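Local coordinates for EST1E (Clostridium proteoclasticum, PDB 2WTN), which probably hydrolyses feruloyl esters as an alpha/beta-hydrolase-fold serine esterase, and holds ferulic acid in its active-site pocket here, at residues B[32-37]-B[62-67]; B[105-110]-B[227-232]; B[24-29]-B[98-103]. One frame throughout, in Å; residues are numbered along the deposited sequence.

Contact 1: B[32-37]-B[62-67]. With FER (3-(4-hydroxy-3-methoxyphenyl)-2-propenoic acid), chain H.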
loop_
_atom_site.group_PDB
_atom_site.type_symbol
_atom_site.label_atom_id
_atom_site.label_comp_id
_atom_site.label_asym_id
_atom_site.label_seq_id
_atom_site.Cartn_x
_atom_site.Cartn_y
_atom_site.Cartn_z
ATOM N N ILE B 32 4.618 -19.127 1.056
ATOM C CA ILE B 32 6.018 -18.865 1.446
ATOM C C ILE B 32 6.554 -17.724 0.549
ATOM O O ILE B 32 6.518 -17.823 -0.661
ATOM C CB ILE B 32 6.905 -20.132 1.303
ATOM C CG1 ILE B 32 6.405 -21.298 2.149
ATOM C CG2 ILE B 32 8.314 -19.874 1.787
ATOM C CD1 ILE B 32 7.194 -22.524 1.976
ATOM N N ILE B 33 6.976 -16.628 1.191
ATOM C CA ILE B 33 7.466 -15.433 0.585
ATOM C C ILE B 33 8.982 -15.216 0.952
ATOM O O ILE B 33 9.394 -15.189 2.168
ATOM C CB ILE B 33 6.618 -14.192 1.008
ATOM C CG1 ILE B 33 5.099 -14.457 0.880
ATOM C CG2 ILE B 33 7.062 -12.936 0.278
ATOM C CD1 ILE B 33 4.512 -14.687 -0.530
ATOM N N HIS B 34 9.800 -15.117 -0.111
ATOM C CA HIS B 34 11.262 -14.875 -0.025
ATOM C C HIS B 34 11.495 -13.366 0.390
ATOM O O HIS B 34 10.537 -12.565 0.568
ATOM C CB HIS B 34 11.908 -15.145 -1.430
ATOM C CG HIS B 34 11.376 -14.200 -2.475
ATOM N ND1 HIS B 34 11.841 -12.914 -2.600
ATOM C CD2 HIS B 34 10.373 -14.318 -3.377
ATOM C CE1 HIS B 34 11.133 -12.273 -3.521
ATOM N NE2 HIS B 34 10.242 -13.101 -4.017
ATOM N N GLY B 35 12.768 -13.018 0.584
ATOM C CA GLY B 35 13.194 -11.690 0.970
ATOM C C GLY B 35 13.775 -10.845 -0.126
ATOM O O GLY B 35 13.662 -11.172 -1.305
ATOM N N PHE B 36 14.325 -9.704 0.290
ATOM C CA PHE B 36 14.802 -8.598 -0.573
ATOM C C PHE B 36 16.017 -9.133 -1.351
ATOM O O PHE B 36 16.978 -9.607 -0.754
ATOM C CB PHE B 36 15.145 -7.418 0.382
ATOM C CG PHE B 36 15.745 -6.202 -0.229
ATOM C CD1 PHE B 36 14.920 -5.127 -0.632
ATOM C CD2 PHE B 36 17.160 -6.063 -0.312
ATOM C CE1 PHE B 36 15.509 -3.901 -1.100
ATOM C CE2 PHE B 36 17.780 -4.914 -0.825
ATOM C CZ PHE B 36 16.959 -3.818 -1.227
ATOM N N THR B 37 15.938 -9.049 -2.668
ATOM C CA THR B 37 16.810 -9.711 -3.689
ATOM C C THR B 37 16.776 -11.239 -3.728
ATOM O O THR B 37 17.497 -11.849 -4.535
ATOM C CB THR B 37 18.298 -9.276 -3.632
ATOM O OG1 THR B 37 18.918 -9.907 -2.539
ATOM C CG2 THR B 37 18.457 -7.770 -3.482
ATOM N N ALA B 62 5.970 -18.121 -3.787
ATOM C CA ALA B 62 5.738 -17.114 -4.808
ATOM C C ALA B 62 6.833 -16.076 -4.909
ATOM O O ALA B 62 7.271 -15.531 -3.900
ATOM C CB ALA B 62 4.371 -16.413 -4.594
ATOM N N ASP B 63 7.284 -15.817 -6.148
ATOM C CA ASP B 63 8.166 -14.721 -6.447
ATOM C C ASP B 63 7.378 -13.384 -6.493
ATOM O O ASP B 63 6.451 -13.215 -7.278
ATOM C CB ASP B 63 8.901 -14.920 -7.750
ATOM C CG ASP B 63 9.908 -16.062 -7.711
ATOM O OD1 ASP B 63 10.377 -16.519 -6.638
ATOM O OD2 ASP B 63 10.313 -16.479 -8.820
ATOM N N MET B 64 7.837 -12.410 -5.683
ATOM C CA MET B 64 7.218 -11.084 -5.577
ATOM C C MET B 64 7.722 -10.178 -6.715
ATOM O O MET B 64 8.735 -10.499 -7.381
ATOM C CB MET B 64 7.550 -10.455 -4.244
ATOM C CG MET B 64 7.169 -11.265 -3.003
ATOM S SD MET B 64 5.378 -11.271 -2.789
ATOM C CE MET B 64 4.769 -12.697 -3.772
ATOM N N TYR B 65 7.039 -9.048 -6.883
ATOM C CA TYR B 65 7.345 -8.053 -7.902
ATOM C C TYR B 65 8.845 -7.795 -7.887
ATOM O O TYR B 65 9.486 -7.650 -6.795
ATOM C CB TYR B 65 6.612 -6.752 -7.616
ATOM C CG TYR B 65 6.797 -5.639 -8.616
ATOM C CD1 TYR B 65 5.765 -5.250 -9.414
ATOM C CD2 TYR B 65 7.976 -4.974 -8.737
ATOM C CE1 TYR B 65 5.906 -4.225 -10.331
ATOM C CE2 TYR B 65 8.160 -4.007 -9.690
ATOM C CZ TYR B 65 7.117 -3.620 -10.456
ATOM O OH TYR B 65 7.278 -2.630 -11.350
ATOM N N GLY B 66 9.411 -7.778 -9.109
ATOM C CA GLY B 66 10.799 -7.517 -9.333
ATOM C C GLY B 66 11.768 -8.520 -8.842
ATOM O O GLY B 66 12.967 -8.191 -8.706
ATOM N N HIS B 67 11.299 -9.728 -8.522
ATOM C CA HIS B 67 12.119 -10.760 -7.912
ATOM C C HIS B 67 11.931 -12.115 -8.633
ATOM O O HIS B 67 10.860 -12.372 -9.193
ATOM C CB HIS B 67 11.787 -10.943 -6.429
ATOM C CG HIS B 67 12.362 -9.860 -5.551
ATOM N ND1 HIS B 67 11.982 -8.539 -5.658
ATOM C CD2 HIS B 67 13.333 -9.890 -4.607
ATOM C CE1 HIS B 67 12.697 -7.807 -4.822
ATOM N NE2 HIS B 67 13.521 -8.600 -4.170
HETATM C C4 FER H . 17.953 -3.367 5.056
HETATM C C5 FER H . 18.128 -4.554 5.766
HETATM C C6 FER H . 17.493 -5.726 5.351
HETATM C C3 FER H . 17.125 -3.363 3.921
HETATM C C2 FER H . 16.470 -4.552 3.512
HETATM C C1 FER H . 16.661 -5.733 4.224
HETATM C C10 FER H . 15.888 -2.375 2.251
HETATM C C7 FER H . 15.991 -6.871 3.822
HETATM C C8 FER H . 16.693 -8.049 3.687
HETATM C C9 FER H . 16.096 -9.274 3.251
HETATM O O1 FER H . 14.863 -9.327 2.990
HETATM O O2 FER H . 16.880 -10.258 3.125
HETATM O O4 FER H . 18.584 -2.229 5.474
HETATM O O3 FER H . 16.966 -2.204 3.199
HETATM O O HOH W 1 9.230 -17.672 -1.952
#
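H34 swings its imidazole across to the 62-67 loop, where the ring edge accepts a backbone N-H: M64 N donates to H34 NE2 over 3.0 Å, almost straight (177°) and close to the ring plane. A chi1 of 63° tucks H34 CG between its own backbone N and carbonyl carbon, a folded pose in which H34 ND1 donates a hydrogen bond to G35 O at 2.8 Å. With one nitrogen accepting and the other donating, the ring's rotation is fixed, and the pattern suits the neutral ND1-H form. H67 uses its nitrogens the same way, from the other segment: its NE2 accepts T37 N at 2.9 Å, by a more bent bond, while ND1 donates to Y65 O inside the type II turn M64-H67. The two imidazoles lie nearly parallel (25°) but slid apart with little overlap, H34 CE1 coming to 3.3 Å from H67 CB. Edge-to-face rings of W82 and H77 hold H67 further. This histidine pair braces the turn after strand 27-33 that, as in other alpha/beta hydrolases, supplies part of the oxyanion hole: F36 N donates to O1 of the bound ferulic acid at 2.8 Å, an oxygen that Q109 N also holds. G35, without a side chain, lets that oxygen approach its CA. One face of the F36 ring lies against the methoxy carbon, FER C10 lying 3.7 Å from F36 CE1. I33 and M64 cross at about a right angle, I33 CG2 meeting M64 CG at 3.7 Å; bends at chi2 and chi3 carry M64 CE round to I33 CD1 at 3.8 Å, and both side chains also touch I86 of helix 79-93.

Contact 2: B[105-110]-B[227-232]. With FER (3-(4-hydroxy-3-methoxyphenyl)-2-propenoic acid), chain H.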
loop_
_atom_site.group_PDB
_atom_site.type_symbol
_atom_site.label_atom_id
_atom_site.label_comp_id
_atom_site.label_asym_id
_atom_site.label_seq_id
_atom_site.Cartn_x
_atom_site.Cartn_y
_atom_site.Cartn_z
ATOM N N ALA B 105 4.197 -18.322 5.682
ATOM C CA ALA B 105 5.570 -18.181 6.134
ATOM C C ALA B 105 6.408 -17.285 5.240
ATOM O O ALA B 105 6.102 -17.098 4.088
ATOM C CB ALA B 105 6.207 -19.554 6.213
ATOM N N GLY B 106 7.544 -16.787 5.741
ATOM C CA GLY B 106 8.345 -15.883 4.965
ATOM C C GLY B 106 9.653 -15.540 5.612
ATOM O O GLY B 106 9.768 -15.606 6.855
ATOM N N HIS B 107 10.661 -15.251 4.776
ATOM C CA HIS B 107 12.004 -14.955 5.262
ATOM C C HIS B 107 12.388 -13.488 5.045
ATOM O O HIS B 107 12.250 -12.945 3.929
ATOM C CB HIS B 107 13.055 -15.892 4.636
ATOM C CG HIS B 107 14.436 -15.689 5.184
ATOM N ND1 HIS B 107 15.378 -14.945 4.524
ATOM C CD2 HIS B 107 15.006 -16.070 6.352
ATOM C CE1 HIS B 107 16.475 -14.867 5.262
ATOM N NE2 HIS B 107 16.285 -15.558 6.373
ATOM N N SER B 108 12.781 -12.831 6.127
ATOM C CA SER B 108 13.404 -11.473 6.078
ATOM C C SER B 108 12.415 -10.437 5.637
ATOM O O SER B 108 11.377 -10.314 6.254
ATOM C CB SER B 108 14.632 -11.539 5.241
ATOM O OG SER B 108 15.494 -10.434 5.531
ATOM N N GLN B 109 12.615 -9.752 4.517
ATOM C CA GLN B 109 11.576 -8.867 4.037
ATOM C C GLN B 109 10.262 -9.594 3.780
ATOM O O GLN B 109 9.185 -9.007 3.973
ATOM C CB GLN B 109 12.015 -8.074 2.826
ATOM C CG GLN B 109 10.944 -7.094 2.285
ATOM C CD GLN B 109 11.452 -6.163 1.172
ATOM O OE1 GLN B 109 12.198 -5.210 1.466
ATOM N NE2 GLN B 109 10.965 -6.381 -0.098
ATOM N N GLY B 110 10.326 -10.856 3.393
ATOM C CA GLY B 110 9.131 -11.727 3.230
ATOM C C GLY B 110 8.521 -12.132 4.558
ATOM O O GLY B 110 7.283 -12.311 4.651
ATOM N N THR B 227 23.418 -17.139 11.079
ATOM C CA THR B 227 23.429 -16.028 10.173
ATOM C C THR B 227 21.999 -15.748 9.646
ATOM O O THR B 227 21.045 -16.451 9.997
ATOM C CB THR B 227 24.351 -16.406 9.003
ATOM O OG1 THR B 227 23.816 -17.514 8.268
ATOM C CG2 THR B 227 25.763 -16.854 9.527
ATOM N N HIS B 228 21.887 -14.734 8.788
ATOM C CA HIS B 228 20.632 -14.345 8.182
ATOM C C HIS B 228 19.981 -15.445 7.358
ATOM O O HIS B 228 18.796 -15.666 7.483
ATOM C CB HIS B 228 20.797 -13.119 7.288
ATOM C CG HIS B 228 19.482 -12.454 6.966
ATOM N ND1 HIS B 228 18.489 -12.276 7.918
ATOM C CD2 HIS B 228 18.986 -11.968 5.800
ATOM C CE1 HIS B 228 17.448 -11.696 7.351
ATOM N NE2 HIS B 228 17.732 -11.479 6.070
ATOM N N CYS B 229 20.768 -16.133 6.535
ATOM C CA CYS B 229 20.212 -17.267 5.744
ATOM C C CYS B 229 20.518 -18.629 6.323
ATOM O O CYS B 229 20.460 -19.589 5.605
ATOM C CB CYS B 229 20.641 -17.216 4.271
ATOM S SG CYS B 229 20.214 -15.687 3.549
ATOM N N TYR B 230 20.858 -18.684 7.610
ATOM C CA TYR B 230 21.009 -19.948 8.311
ATOM C C TYR B 230 22.074 -20.822 7.664
ATOM O O TYR B 230 21.845 -21.962 7.321
ATOM C CB TYR B 230 19.669 -20.704 8.422
ATOM C CG TYR B 230 18.469 -19.833 8.719
ATOM C CD1 TYR B 230 18.393 -19.091 9.882
ATOM C CD2 TYR B 230 17.436 -19.715 7.809
ATOM C CE1 TYR B 230 17.284 -18.275 10.160
ATOM C CE2 TYR B 230 16.319 -18.897 8.054
ATOM C CZ TYR B 230 16.234 -18.183 9.221
ATOM O OH TYR B 230 15.132 -17.365 9.421
ATOM N N ASP B 231 23.254 -20.254 7.500
ATOM C CA ASP B 231 24.318 -20.946 6.780
ATOM C C ASP B 231 24.768 -22.206 7.541
ATOM O O ASP B 231 25.146 -23.167 6.924
ATOM C CB ASP B 231 25.525 -20.006 6.598
ATOM C CG ASP B 231 25.267 -18.874 5.584
ATOM O OD1 ASP B 231 24.341 -18.976 4.747
ATOM O OD2 ASP B 231 26.024 -17.890 5.638
ATOM N N HIS B 232 24.674 -22.169 8.875
ATOM C CA HIS B 232 25.245 -23.212 9.773
ATOM C C HIS B 232 24.249 -24.215 10.302
ATOM O O HIS B 232 24.593 -25.392 10.444
ATOM C CB HIS B 232 25.919 -22.550 10.976
ATOM C CG HIS B 232 26.915 -21.523 10.580
ATOM N ND1 HIS B 232 27.149 -20.381 11.318
ATOM C CD2 HIS B 232 27.697 -21.436 9.478
ATOM C CE1 HIS B 232 28.059 -19.647 10.699
ATOM N NE2 HIS B 232 28.396 -20.257 9.570
HETATM C C4 FER H . 17.953 -3.367 5.056
HETATM C C5 FER H . 18.128 -4.554 5.766
HETATM C C6 FER H . 17.493 -5.726 5.351
HETATM C C3 FER H . 17.125 -3.363 3.921
HETATM C C2 FER H . 16.470 -4.552 3.512
HETATM C C1 FER H . 16.661 -5.733 4.224
HETATM C C10 FER H . 15.888 -2.375 2.251
HETATM C C7 FER H . 15.991 -6.871 3.822
HETATM C C8 FER H . 16.693 -8.049 3.687
HETATM C C9 FER H . 16.096 -9.274 3.251
HETATM O O1 FER H . 14.863 -9.327 2.990
HETATM O O2 FER H . 16.880 -10.258 3.125
HETATM O O4 FER H . 18.584 -2.229 5.474
HETATM O O3 FER H . 16.966 -2.204 3.199
#
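H228 meets both H107 and S108, its ring carried there by a chi1 that sets CG anti to the backbone N. H228 NE2 is modelled 2.5 Å from S108 OG, which lies at the ring edge; that hydroxyl sits too close to the ligand, so the length is doubtful. H228 NE2 also donates to FER O2 at 3.3 Å. On the other side of the ring, H228 ND1 is bonded to D200, completing a probable Ser-His-Asp triad. H107 CE1 lies over one face of the H228 ring, offset toward its rim, with the two imidazole planes at 45°. The backbone of H228 is gripped as well: H107 NE2 donates to H228 O at 2.7 Å, a bent bond (143°) with the donor tilted from the carbonyl plane. C229 adds a lighter touch, its SG 4.2 Å from H107 CE1. Y230 closes the aromatic cluster, its ring at 74° to that of H107, the two side chains running past each other head to tail. Y230 OH reaches the edge of that imidazole, 3.3 Å from H107 CD2, and is hydrogen-bonded to S132. On the facing segment, S108 takes a positive phi in the sharp strand-to-helix turn that fits a GxSxG nucleophile elbow. There Q109 N donates to FER O1 at 2.8 Å, consistent with an oxyanion-hole amide. One carboxyl oxygen of the ligand thus lies in that hole and the other beside the histidine, an arrangement consistent with the acid product of ester hydrolysis.

Contact 3: B[24-29]-B[98-103]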
loop_
_atom_site.group_PDB
_atom_site.type_symbol
_atom_site.label_atom_id
_atom_site.label_comp_id
_atom_site.label_asym_id
_atom_site.label_seq_id
_atom_site.Cartn_x
_atom_site.Cartn_y
_atom_site.Cartn_z
ATOM N N PRO B 24 -2.327 -35.481 -0.705
ATOM C CA PRO B 24 -3.626 -36.151 -0.558
ATOM C C PRO B 24 -4.726 -35.426 -1.291
ATOM O O PRO B 24 -4.478 -34.458 -2.017
ATOM C CB PRO B 24 -3.897 -36.102 0.965
ATOM C CG PRO B 24 -2.656 -35.498 1.600
ATOM C CD PRO B 24 -1.997 -34.716 0.514
ATOM N N GLU B 25 -5.938 -35.918 -1.085
ATOM C CA GLU B 25 -7.143 -35.338 -1.644
ATOM C C GLU B 25 -7.350 -33.886 -1.165
ATOM O O GLU B 25 -7.547 -32.991 -1.967
ATOM C CB GLU B 25 -8.334 -36.213 -1.213
ATOM C CG GLU B 25 -9.553 -36.129 -2.132
ATOM C CD GLU B 25 -10.302 -37.490 -2.289
ATOM O OE1 GLU B 25 -10.135 -38.428 -1.455
ATOM O OE2 GLU B 25 -11.051 -37.609 -3.283
ATOM N N LYS B 26 -7.356 -33.704 0.155
ATOM C CA LYS B 26 -7.543 -32.421 0.836
ATOM C C LYS B 26 -6.412 -32.265 1.860
ATOM O O LYS B 26 -6.054 -33.224 2.579
ATOM C CB LYS B 26 -8.929 -32.347 1.508
ATOM C CG LYS B 26 -10.082 -32.000 0.533
ATOM C CD LYS B 26 -11.170 -31.118 1.197
ATOM C CE LYS B 26 -11.027 -29.555 0.984
ATOM N NZ LYS B 26 -11.363 -28.686 2.219
ATOM N N CYS B 27 -5.809 -31.082 1.911
ATOM C CA CYS B 27 -4.662 -30.832 2.829
ATOM C C CYS B 27 -4.481 -29.327 3.085
ATOM O O CYS B 27 -5.040 -28.524 2.342
ATOM C CB CYS B 27 -3.340 -31.387 2.268
ATOM S SG CYS B 27 -2.845 -30.760 0.644
ATOM N N PRO B 28 -3.682 -28.959 4.110
ATOM C CA PRO B 28 -3.383 -27.543 4.305
ATOM C C PRO B 28 -2.351 -27.039 3.328
ATOM O O PRO B 28 -1.644 -27.833 2.684
ATOM C CB PRO B 28 -2.870 -27.473 5.748
ATOM C CG PRO B 28 -3.024 -28.890 6.306
ATOM C CD PRO B 28 -3.004 -29.762 5.115
ATOM N N LEU B 29 -2.318 -25.715 3.179
ATOM C CA LEU B 29 -1.405 -25.045 2.277
ATOM C C LEU B 29 -0.649 -23.930 3.019
ATOM O O LEU B 29 -1.267 -23.178 3.728
ATOM C CB LEU B 29 -2.186 -24.430 1.132
ATOM C CG LEU B 29 -1.292 -23.792 0.092
ATOM C CD1 LEU B 29 -0.745 -24.839 -0.854
ATOM C CD2 LEU B 29 -2.059 -22.833 -0.733
ATOM N N PHE B 98 -8.503 -28.498 -3.193
ATOM C CA PHE B 98 -7.906 -29.353 -2.166
ATOM C C PHE B 98 -7.533 -28.699 -0.818
ATOM O O PHE B 98 -7.163 -29.406 0.157
ATOM C CB PHE B 98 -6.646 -29.999 -2.734
ATOM C CG PHE B 98 -5.521 -29.035 -2.953
ATOM C CD1 PHE B 98 -5.333 -28.451 -4.178
ATOM C CD2 PHE B 98 -4.672 -28.702 -1.905
ATOM C CE1 PHE B 98 -4.310 -27.522 -4.378
ATOM C CE2 PHE B 98 -3.628 -27.774 -2.074
ATOM C CZ PHE B 98 -3.465 -27.180 -3.313
ATOM N N VAL B 99 -7.585 -27.361 -0.764
ATOM C CA VAL B 99 -7.029 -26.613 0.383
ATOM C C VAL B 99 -7.963 -26.657 1.551
ATOM O O VAL B 99 -9.134 -26.224 1.443
ATOM C CB VAL B 99 -6.795 -25.073 0.042
ATOM C CG1 VAL B 99 -6.391 -24.305 1.296
ATOM C CG2 VAL B 99 -5.738 -24.898 -1.029
ATOM N N THR B 100 -7.468 -27.131 2.683
ATOM C CA THR B 100 -8.210 -26.949 3.937
ATOM C C THR B 100 -7.829 -25.586 4.645
ATOM O O THR B 100 -8.506 -24.550 4.428
ATOM C CB THR B 100 -8.025 -28.132 4.857
ATOM O OG1 THR B 100 -6.642 -28.313 5.114
ATOM C CG2 THR B 100 -8.636 -29.472 4.247
ATOM N N ASP B 101 -6.749 -25.576 5.434
ATOM C CA ASP B 101 -6.278 -24.377 6.163
ATOM C C ASP B 101 -5.171 -23.669 5.420
ATOM O O ASP B 101 -4.453 -24.304 4.656
ATOM C CB ASP B 101 -5.794 -24.744 7.560
ATOM C CG ASP B 101 -6.897 -25.399 8.405
ATOM O OD1 ASP B 101 -8.017 -24.880 8.457
ATOM O OD2 ASP B 101 -6.631 -26.461 8.980
ATOM N N ILE B 102 -5.089 -22.338 5.559
ATOM C CA ILE B 102 -4.036 -21.545 4.901
ATOM C C ILE B 102 -3.199 -20.949 6.017
ATOM O O ILE B 102 -3.724 -20.359 6.966
ATOM C CB ILE B 102 -4.596 -20.471 3.913
ATOM C CG1 ILE B 102 -5.459 -21.115 2.803
ATOM C CG2 ILE B 102 -3.459 -19.713 3.207
ATOM C CD1 ILE B 102 -6.249 -20.094 1.941
ATOM N N TYR B 103 -1.911 -21.246 5.932
ATOM C CA TYR B 103 -0.846 -20.687 6.699
ATOM C C TYR B 103 0.036 -19.703 5.867
ATOM O O TYR B 103 0.041 -19.736 4.637
ATOM C CB TYR B 103 0.011 -21.828 7.142
ATOM C CG TYR B 103 -0.717 -22.818 8.040
ATOM C CD1 TYR B 103 -0.678 -22.682 9.409
ATOM C CD2 TYR B 103 -1.453 -23.893 7.498
ATOM C CE1 TYR B 103 -1.310 -23.619 10.262
ATOM C CE2 TYR B 103 -2.112 -24.811 8.322
ATOM C CZ TYR B 103 -2.031 -24.681 9.684
ATOM O OH TYR B 103 -2.673 -25.582 10.471
#
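A parallel strand pair with a beta bulge joins C27 and L29 of strand 27-33 to V99-Y103 of strand 99-107, the short segments inclined at 33°. F98 O accepts C27 N at 2.8 Å, and C27 O then receives T100 N at 2.8 Å. Past the bulge the pairing resumes one residue further along the second strand: L29 N bonds to D101 O at 3.0 Å, and Y103 N to L29 O at 3.0 Å. T100 and D101 together stand across from the single P28, whose nitrogen has no hydrogen to give. These strands are neighbours in the middle of the alpha/beta-hydrolase sheet, with strand 58-62 on the other side of 27-33 and strand 125-131 beyond 99-107. C27, L29, V99 and I102 point to one face. There F98, its CG turned in between backbone N and carbonyl carbon (chi1 70°), brings CD2 to 3.8 Å from C27 SG, an oblique sulfur-aromatic contact, and its ring edge toward L29 CD1, which is 4.3 Å from F98 CE2. A58 and L17 pack against the same group. P28 CB touches the edge of the Y103 ring at CE2, 3.8 Å away; Y103 OH is held by K126. Toward the solvent, K26, its chain bent, passes across T100, and K26 NZ makes a weak 3.4 Å bond to V99 O.

All three contacts draw on the central mixed sheet, in which strands 27-33 and 99-107 run side by side. Contact 3 joins the starts of these strands near the protein's edge, its centre about 23 Å from that of contact 1 and about 25 Å from that of contact 2. Contacts 1 and 2, centres about 12 Å apart, lie where the same strands end, linked by probable hydrogen bonds of I33 with A105 and H107. Along the chain, both segments of contact 1 fall between those of contact 3, and contact 2 opens only afterwards, bringing in the late 227-232 loop. The ligand-binding turns thus gather at one end of the sheet.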